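Local atomic coordinates of transcriptional regulator (Corynebacterium diphtheriae, PDB entry 3LMM), a protein that probably acts as a transcriptional regulator, its exact function unknown, joining a Schlafen AlbA_2 domain to a region related to the RecG-type ATPase-like family. Residues A[303-315]-A[355-369]. Sequence-based numbering, arbitrary orientation.
Sequences EAMLNAMIHRDWN and RYPALADLYRALGLV
Ile310 lays CG1 over one face of the Tyr363 ring, 3.8 Å from its centroid, in a CH-pi contact displaced toward the rim. The Tyr356 ring carries the CG of its neighbour Arg355 over one face, and Arg312 O and Asp313 O lie at the edge of the Tyr356 ring. The Trp314 ring has Arg312 CD over one face. At its edge, in plane, are Tyr356 CD2 and Met309 O, which accepts a bond from Trp314 NE1. The Trp314 and Tyr356 planes are oblique, 41° apart. Arg355 bends at chi3 (-57°), and its NE gives His311 O a nearly straight bond of 3.2 Å, in the guanidinium plane but above the carbonyl plane. The His311 ring has Asn307 O at its edge, bonded to ND1.

Ile310 CD1 reaches Val369 CG2 at 3.5 Å, while CG2 packs on Ala360. Leu306 CD1 also meets Val369 CG2, at 4.0 Å. Gly367, with positive phi, forms a Schellman motif after helix 357-365.

The axes of helices 303-311 and 357-365 come within 9.6 Å, nearer antiparallel than parallel. Segment 355-369 belongs to the RecG C-terminal family. Glu303 and Asn307, in Glu-x-x-x-Asn spacing, are consistent with the N-box helix of histidine-kinase-like ATPase folds.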
loop_
_atom_site.group_PDB
_atom_site.type_symbol
_atom_site.label_atom_id
_atom_site.label_comp_id
_atom_site.label_asym_id
_atom_site.label_seq_id
_atom_site.Cartn_x
_atom_site.Cartn_y
_atom_site.Cartn_z
ATOM N N GLU A 303 1.985 -12.757 2.218
ATOM C CA GLU A 303 2.276 -11.331 2.147
ATOM C C GLU A 303 3.783 -11.112 2.195
ATOM O O GLU A 303 4.321 -10.335 1.411
ATOM C CB GLU A 303 1.587 -10.585 3.290
ATOM C CG GLU A 303 1.334 -9.101 2.999
ATOM C CD GLU A 303 0.268 -8.852 1.919
ATOM O OE1 GLU A 303 -0.891 -9.299 2.097
ATOM O OE2 GLU A 303 0.583 -8.195 0.894
ATOM N N ALA A 304 4.454 -11.815 3.107
ATOM C CA ALA A 304 5.910 -11.728 3.274
ATOM C C ALA A 304 6.635 -12.224 2.026
ATOM O O ALA A 304 7.694 -11.715 1.669
ATOM C CB ALA A 304 6.341 -12.559 4.482
HETATM N N MSE A 305 6.037 -13.221 1.380
HETATM C CA MSE A 305 6.575 -13.836 0.173
HETATM C C MSE A 305 6.529 -12.883 -1.003
HETATM O O MSE A 305 7.556 -12.551 -1.591
HETATM C CB MSE A 305 5.770 -15.077 -0.193
HETATM C CG MSE A 305 5.904 -16.230 0.782
HETATM SE SE MSE A 305 7.593 -17.171 0.637
HETATM C CE MSE A 305 7.006 -18.641 -0.496
ATOM N N LEU A 306 5.326 -12.459 -1.364
ATOM C CA LEU A 306 5.179 -11.539 -2.472
ATOM C C LEU A 306 6.022 -10.301 -2.235
ATOM O O LEU A 306 6.610 -9.753 -3.158
ATOM C CB LEU A 306 3.724 -11.128 -2.633
ATOM C CG LEU A 306 2.822 -12.279 -3.010
ATOM C CD1 LEU A 306 1.389 -11.832 -2.957
ATOM C CD2 LEU A 306 3.189 -12.789 -4.395
ATOM N N ASN A 307 6.088 -9.868 -0.987
ATOM C CA ASN A 307 6.838 -8.678 -0.686
ATOM C C ASN A 307 8.279 -8.752 -1.123
ATOM O O ASN A 307 8.800 -7.807 -1.721
ATOM C CB ASN A 307 6.737 -8.349 0.793
ATOM C CG ASN A 307 6.225 -6.946 1.020
ATOM O OD1 ASN A 307 5.235 -6.524 0.402
ATOM N ND2 ASN A 307 6.893 -6.206 1.910
ATOM N N ALA A 308 8.930 -9.870 -0.833
ATOM C CA ALA A 308 10.320 -10.060 -1.232
ATOM C C ALA A 308 10.373 -10.208 -2.754
ATOM O O ALA A 308 11.147 -9.535 -3.425
ATOM C CB ALA A 308 10.874 -11.304 -0.562
HETATM N N MSE A 309 9.520 -11.080 -3.282
HETATM C CA MSE A 309 9.439 -11.354 -4.711
HETATM C C MSE A 309 9.285 -10.094 -5.557
HETATM O O MSE A 309 9.568 -10.100 -6.753
HETATM C CB MSE A 309 8.252 -12.275 -4.967
HETATM C CG MSE A 309 8.407 -13.190 -6.143
HETATM SE SE MSE A 309 9.811 -14.431 -5.806
HETATM C CE MSE A 309 10.050 -14.996 -7.652
ATOM N N ILE A 310 8.836 -9.019 -4.923
ATOM C CA ILE A 310 8.603 -7.745 -5.592
ATOM C C ILE A 310 9.663 -6.691 -5.307
ATOM O O ILE A 310 9.999 -5.908 -6.185
ATOM C CB ILE A 310 7.222 -7.174 -5.178
ATOM C CG1 ILE A 310 6.114 -8.067 -5.742
ATOM C CG2 ILE A 310 7.068 -5.742 -5.646
ATOM C CD1 ILE A 310 4.706 -7.600 -5.425
ATOM N N HIS A 311 10.178 -6.658 -4.082
ATOM C CA HIS A 311 11.177 -5.660 -3.726
ATOM C C HIS A 311 12.592 -6.191 -3.635
ATOM O O HIS A 311 13.494 -5.483 -3.202
ATOM C CB HIS A 311 10.785 -4.973 -2.424
ATOM C CG HIS A 311 9.463 -4.274 -2.505
ATOM N ND1 HIS A 311 8.265 -4.955 -2.544
ATOM C CD2 HIS A 311 9.152 -2.962 -2.614
ATOM C CE1 HIS A 311 7.270 -4.091 -2.671
ATOM N NE2 HIS A 311 7.784 -2.874 -2.717
ATOM N N ARG A 312 12.778 -7.443 -4.049
ATOM C CA ARG A 312 14.077 -8.126 -4.077
ATOM C C ARG A 312 15.046 -7.246 -4.855
ATOM O O ARG A 312 14.634 -6.275 -5.488
ATOM C CB ARG A 312 13.887 -9.439 -4.820
ATOM C CG ARG A 312 15.113 -10.257 -5.019
ATOM C CD ARG A 312 14.763 -11.392 -5.942
ATOM N NE ARG A 312 15.775 -12.439 -5.996
ATOM C CZ ARG A 312 17.076 -12.231 -6.159
ATOM N NH1 ARG A 312 17.547 -10.993 -6.280
ATOM N NH2 ARG A 312 17.895 -13.275 -6.213
ATOM N N ASP A 313 16.330 -7.564 -4.827
ATOM C CA ASP A 313 17.242 -6.742 -5.601
ATOM C C ASP A 313 17.173 -7.174 -7.082
ATOM O O ASP A 313 17.358 -6.358 -7.979
ATOM C CB ASP A 313 18.672 -6.841 -5.072
ATOM C CG ASP A 313 19.589 -5.769 -5.660
ATOM O OD1 ASP A 313 20.407 -5.191 -4.913
ATOM O OD2 ASP A 313 19.503 -5.497 -6.873
ATOM N N TRP A 314 16.883 -8.444 -7.345
ATOM C CA TRP A 314 16.765 -8.928 -8.720
ATOM C C TRP A 314 17.970 -8.725 -9.592
ATOM O O TRP A 314 18.067 -9.299 -10.681
ATOM C CB TRP A 314 15.553 -8.313 -9.420
ATOM C CG TRP A 314 14.302 -8.981 -9.031
ATOM C CD1 TRP A 314 13.148 -8.381 -8.640
ATOM C CD2 TRP A 314 14.073 -10.390 -8.936
ATOM N NE1 TRP A 314 12.216 -9.321 -8.292
ATOM C CE2 TRP A 314 12.762 -10.567 -8.456
ATOM C CE3 TRP A 314 14.862 -11.520 -9.178
ATOM C CZ2 TRP A 314 12.203 -11.834 -8.248
ATOM C CZ3 TRP A 314 14.312 -12.776 -8.967
ATOM C CH2 TRP A 314 12.999 -12.925 -8.496
ATOM N N ASN A 315 18.887 -7.890 -9.139
ATOM C CA ASN A 315 20.091 -7.670 -9.906
ATOM C C ASN A 315 21.148 -8.552 -9.263
ATOM O O ASN A 315 22.203 -8.787 -9.848
ATOM C CB ASN A 315 20.515 -6.203 -9.857
ATOM C CG ASN A 315 21.825 -5.954 -10.589
ATOM O OD1 ASN A 315 22.807 -5.530 -9.986
ATOM N ND2 ASN A 315 21.842 -6.223 -11.897
ATOM N N ARG A 355 11.149 -0.529 -5.161
ATOM C CA ARG A 355 12.399 -0.509 -5.902
ATOM C C ARG A 355 12.094 -0.589 -7.399
ATOM O O ARG A 355 12.618 0.184 -8.211
ATOM C CB ARG A 355 13.278 -1.691 -5.501
ATOM C CG ARG A 355 14.603 -1.771 -6.238
ATOM C CD ARG A 355 15.254 -3.118 -6.030
ATOM N NE ARG A 355 15.451 -3.427 -4.616
ATOM C CZ ARG A 355 16.329 -2.812 -3.825
ATOM N NH1 ARG A 355 16.441 -3.151 -2.543
ATOM N NH2 ARG A 355 17.102 -1.853 -4.314
ATOM N N TYR A 356 11.232 -1.523 -7.764
ATOM C CA TYR A 356 10.879 -1.688 -9.153
ATOM C C TYR A 356 9.389 -1.423 -9.356
ATOM O O TYR A 356 8.578 -2.352 -9.432
ATOM C CB TYR A 356 11.237 -3.106 -9.609
ATOM C CG TYR A 356 12.713 -3.437 -9.508
ATOM C CD1 TYR A 356 13.646 -2.742 -10.265
ATOM C CD2 TYR A 356 13.168 -4.462 -8.677
ATOM C CE1 TYR A 356 14.997 -3.052 -10.207
ATOM C CE2 TYR A 356 14.523 -4.794 -8.605
ATOM C CZ TYR A 356 15.436 -4.083 -9.377
ATOM O OH TYR A 356 16.783 -4.388 -9.348
ATOM N N PRO A 357 9.006 -0.141 -9.435
ATOM C CA PRO A 357 7.608 0.243 -9.639
ATOM C C PRO A 357 6.966 -0.565 -10.765
ATOM O O PRO A 357 5.862 -1.066 -10.615
ATOM C CB PRO A 357 7.709 1.730 -9.980
ATOM C CG PRO A 357 8.844 2.171 -9.132
ATOM C CD PRO A 357 9.858 1.055 -9.329
ATOM N N ALA A 358 7.671 -0.699 -11.882
ATOM C CA ALA A 358 7.152 -1.470 -12.995
ATOM C C ALA A 358 6.765 -2.887 -12.552
ATOM O O ALA A 358 5.660 -3.358 -12.836
ATOM C CB ALA A 358 8.182 -1.532 -14.109
ATOM N N LEU A 359 7.667 -3.561 -11.846
ATOM C CA LEU A 359 7.422 -4.929 -11.379
ATOM C C LEU A 359 6.233 -4.944 -10.443
ATOM O O LEU A 359 5.375 -5.825 -10.522
ATOM C CB LEU A 359 8.645 -5.469 -10.625
ATOM C CG LEU A 359 9.022 -6.959 -10.608
ATOM C CD1 LEU A 359 9.256 -7.373 -9.164
ATOM C CD2 LEU A 359 7.953 -7.818 -11.256
ATOM N N ALA A 360 6.201 -3.972 -9.542
ATOM C CA ALA A 360 5.110 -3.879 -8.594
ATOM C C ALA A 360 3.815 -3.779 -9.374
ATOM O O ALA A 360 2.927 -4.613 -9.214
ATOM C CB ALA A 360 5.276 -2.666 -7.705
ATOM N N ASP A 361 3.708 -2.782 -10.243
ATOM C CA ASP A 361 2.475 -2.647 -10.992
ATOM C C ASP A 361 2.032 -3.921 -11.710
ATOM O O ASP A 361 0.840 -4.219 -11.746
ATOM C CB ASP A 361 2.551 -1.533 -12.019
ATOM C CG ASP A 361 1.272 -1.426 -12.808
ATOM O OD1 ASP A 361 0.240 -1.088 -12.187
ATOM O OD2 ASP A 361 1.285 -1.707 -14.032
ATOM N N LEU A 362 2.974 -4.661 -12.288
ATOM C CA LEU A 362 2.625 -5.882 -12.993
ATOM C C LEU A 362 1.949 -6.870 -12.059
ATOM O O LEU A 362 1.008 -7.560 -12.459
ATOM C CB LEU A 362 3.866 -6.521 -13.609
ATOM C CG LEU A 362 3.611 -7.727 -14.519
ATOM C CD1 LEU A 362 2.724 -7.343 -15.694
ATOM C CD2 LEU A 362 4.948 -8.265 -15.002
ATOM N N TYR A 363 2.415 -6.947 -10.815
ATOM C CA TYR A 363 1.812 -7.876 -9.847
ATOM C C TYR A 363 0.397 -7.427 -9.480
ATOM O O TYR A 363 -0.475 -8.255 -9.227
ATOM C CB TYR A 363 2.677 -7.976 -8.583
ATOM C CG TYR A 363 3.761 -9.025 -8.652
ATOM C CD1 TYR A 363 3.490 -10.366 -8.369
ATOM C CD2 TYR A 363 5.062 -8.675 -8.983
ATOM C CE1 TYR A 363 4.502 -11.333 -8.409
ATOM C CE2 TYR A 363 6.078 -9.625 -9.028
ATOM C CZ TYR A 363 5.800 -10.953 -8.738
ATOM O OH TYR A 363 6.845 -11.862 -8.760
ATOM N N ARG A 364 0.192 -6.113 -9.451
ATOM C CA ARG A 364 -1.107 -5.532 -9.154
ATOM C C ARG A 364 -2.046 -5.892 -10.293
ATOM O O ARG A 364 -3.189 -6.294 -10.074
ATOM C CB ARG A 364 -1.011 -4.010 -9.072
ATOM C CG ARG A 364 -1.005 -3.431 -7.674
ATOM C CD ARG A 364 -2.285 -3.772 -6.908
ATOM N NE ARG A 364 -3.505 -3.287 -7.553
ATOM C CZ ARG A 364 -4.712 -3.340 -6.997
ATOM N NH1 ARG A 364 -4.867 -3.851 -5.781
ATOM N NH2 ARG A 364 -5.769 -2.893 -7.663
ATOM N N ALA A 365 -1.545 -5.732 -11.513
ATOM C CA ALA A 365 -2.312 -6.017 -12.716
ATOM C C ALA A 365 -2.807 -7.454 -12.722
ATOM O O ALA A 365 -3.917 -7.721 -13.186
ATOM C CB ALA A 365 -1.461 -5.742 -13.942
ATOM N N LEU A 366 -1.983 -8.369 -12.208
ATOM C CA LEU A 366 -2.339 -9.791 -12.123
ATOM C C LEU A 366 -3.279 -10.050 -10.952
ATOM O O LEU A 366 -3.857 -11.130 -10.834
ATOM C CB LEU A 366 -1.094 -10.657 -11.938
ATOM C CG LEU A 366 -0.297 -11.043 -13.175
ATOM C CD1 LEU A 366 -1.233 -11.597 -14.214
ATOM C CD2 LEU A 366 0.425 -9.851 -13.712
ATOM N N GLY A 367 -3.416 -9.049 -10.088
ATOM C CA GLY A 367 -4.284 -9.170 -8.937
ATOM C C GLY A 367 -3.674 -10.076 -7.894
ATOM O O GLY A 367 -4.375 -10.888 -7.291
ATOM N N LEU A 368 -2.374 -9.938 -7.666
ATOM C CA LEU A 368 -1.702 -10.768 -6.687
ATOM C C LEU A 368 -1.261 -10.016 -5.439
ATOM O O LEU A 368 -0.796 -10.627 -4.478
ATOM C CB LEU A 368 -0.506 -11.444 -7.337
ATOM C CG LEU A 368 -0.748 -12.664 -8.231
ATOM C CD1 LEU A 368 -2.013 -12.555 -9.043
ATOM C CD2 LEU A 368 0.449 -12.782 -9.140
ATOM N N VAL A 369 -1.407 -8.696 -5.449
ATOM C CA VAL A 369 -1.023 -7.880 -4.302
ATOM C C VAL A 369 -1.994 -6.718 -4.122
ATOM O O VAL A 369 -2.662 -6.319 -5.067
ATOM C CB VAL A 369 0.386 -7.289 -4.483
ATOM C CG1 VAL A 369 0.880 -6.703 -3.163
ATOM C CG2 VAL A 369 1.337 -8.348 -4.982
#